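Local atomic coordinates of Non-structural protein 3 (PDB entry 6LN0), a protein that combines a macro domain, expected to bind ADP-ribose, with a zinc-containing papain-like protease domain that probably cleaves the viral replicase polyprotein. Residues Cys312-Ile317 against Ile380-Asp385. Sequence-based numbering, arbitrary orientation.
Sequences CPQQVI and IGTSAD
Cys312 closes off the start of the helix that runs through 313-317. Its SG stands anti to the backbone N (chi1 175°) and accepts a weak N-cap bond from Gln315 N, 3.6 Å away. Pro313 suits the first turn, where the backbone nitrogens have no helical carbonyl to bond, so its missing N-H costs nothing; it packs on Val418, Ile392 and Phe394, in the sheet that also contains 380-383. Gln314 gives the largest share of the contact. With CG anti to its own carbonyl carbon (chi1 -60°) and the chain extended beyond it (chi2 -179°), the side chain reaches obliquely across Ile380, its CG lying 4.2 Å from Ile380 CG2. The amide then projects past this isoleucine: Gln314 NE2 comes within 3.1 Å of Gly381 O and donates a hydrogen bond to the backbone O of Val418, on the neighbouring strand. Glutamine fits because its methylenes can cover an apolar neighbour while its amide meets strand backbone. Gly381 is almost fully extended, and offers only backbone to this amide. The CB of Gln315 points away from the strand, its OE1 is hydrogen-bonded to Arg305, and Val316 packs on Phe261. One turn after Pro313, held by the bond from Ile317 N to Pro313 O, Ile317 brings CG2 to 4.1 Å from Ile380 CG2, while its CG1 branch leads away from the strand; the side chain also touches Leu268 and Phe269 of helix 260-270. Ile380 thus presents one methyl to both helix residues, its beta branch suiting an extended strand. The axes of the short segments 313-317 and 380-383 run roughly antiparallel and come within 9.6 Å, joining the helical part of the fold to its beta-sheet, as the thumb meets the palm in coronavirus papain-like proteases.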
# COMPACT_ATOMS: atom_id res chain seq x y z
N CYS A 312 22.94 15.93 -6.57
CA CYS A 312 23.89 16.20 -7.64
C CYS A 312 23.24 17.06 -8.71
O CYS A 312 22.24 16.63 -9.31
CB CYS A 312 24.36 14.89 -8.26
SG CYS A 312 25.42 15.18 -9.67
N PRO A 313 23.78 18.24 -9.03
CA PRO A 313 23.13 19.05 -10.07
C PRO A 313 23.22 18.43 -11.46
O PRO A 313 22.33 18.70 -12.27
CB PRO A 313 23.88 20.40 -9.99
CG PRO A 313 25.19 20.06 -9.43
CD PRO A 313 24.97 18.90 -8.49
N GLN A 314 24.25 17.63 -11.75
CA GLN A 314 24.30 16.91 -13.04
C GLN A 314 23.10 15.98 -13.19
O GLN A 314 22.52 15.87 -14.27
CB GLN A 314 25.59 16.10 -13.18
CG GLN A 314 26.86 16.87 -13.13
CD GLN A 314 28.08 15.99 -13.29
OE1 GLN A 314 28.02 14.77 -13.10
NE2 GLN A 314 29.23 16.61 -13.64
N GLN A 315 22.75 15.27 -12.10
CA GLN A 315 21.55 14.45 -12.07
C GLN A 315 20.31 15.25 -12.49
O GLN A 315 19.51 14.79 -13.31
CB GLN A 315 21.34 13.89 -10.66
CG GLN A 315 21.79 12.45 -10.43
CD GLN A 315 21.28 11.90 -9.09
OE1 GLN A 315 21.58 12.44 -8.02
NE2 GLN A 315 20.49 10.82 -9.15
N VAL A 316 20.16 16.45 -11.94
CA VAL A 316 18.97 17.24 -12.22
C VAL A 316 18.93 17.64 -13.69
O VAL A 316 17.95 17.36 -14.40
CB VAL A 316 18.90 18.46 -11.30
CG1 VAL A 316 17.71 19.34 -11.67
CG2 VAL A 316 18.86 18.01 -9.85
N ILE A 317 19.98 18.29 -14.19
CA ILE A 317 19.93 18.78 -15.56
C ILE A 317 19.80 17.62 -16.53
O ILE A 317 19.15 17.74 -17.58
CB ILE A 317 21.14 19.69 -15.90
CG1 ILE A 317 20.94 20.28 -17.28
CG2 ILE A 317 22.47 18.93 -15.89
CD1 ILE A 317 19.66 21.08 -17.39
N ILE A 380 28.06 17.58 -19.59
CA ILE A 380 28.34 17.42 -18.17
C ILE A 380 29.71 16.77 -18.03
O ILE A 380 30.10 15.91 -18.82
CB ILE A 380 27.27 16.60 -17.39
CG1 ILE A 380 26.97 15.26 -18.05
CG2 ILE A 380 26.00 17.42 -17.18
CD1 ILE A 380 26.19 14.31 -17.10
N GLY A 381 30.42 17.22 -17.01
CA GLY A 381 31.75 16.74 -16.68
C GLY A 381 32.23 17.58 -15.52
O GLY A 381 31.45 18.33 -14.94
N THR A 382 33.51 17.48 -15.19
CA THR A 382 34.07 18.42 -14.22
C THR A 382 35.40 18.98 -14.71
O THR A 382 36.31 18.22 -15.03
CB THR A 382 34.28 17.76 -12.87
OG1 THR A 382 33.08 17.09 -12.51
CG2 THR A 382 34.61 18.84 -11.83
N SER A 383 35.50 20.31 -14.75
CA SER A 383 36.78 20.98 -14.96
C SER A 383 36.84 22.27 -14.15
O SER A 383 35.81 22.88 -13.85
CB SER A 383 37.05 21.32 -16.43
OG SER A 383 38.40 21.77 -16.61
N ALA A 384 38.07 22.69 -13.87
CA ALA A 384 38.34 23.93 -13.15
C ALA A 384 38.32 25.16 -14.05
O ALA A 384 38.41 26.28 -13.53
CB ALA A 384 39.69 23.82 -12.45
N ASP A 385 38.19 25.00 -15.36
CA ASP A 385 38.26 26.15 -16.26
C ASP A 385 36.99 26.99 -16.14
O ASP A 385 36.01 26.60 -15.51
CB ASP A 385 38.46 25.70 -17.70
CG ASP A 385 39.65 24.77 -17.86
OD1 ASP A 385 40.10 24.21 -16.83
OD2 ASP A 385 40.13 24.58 -18.99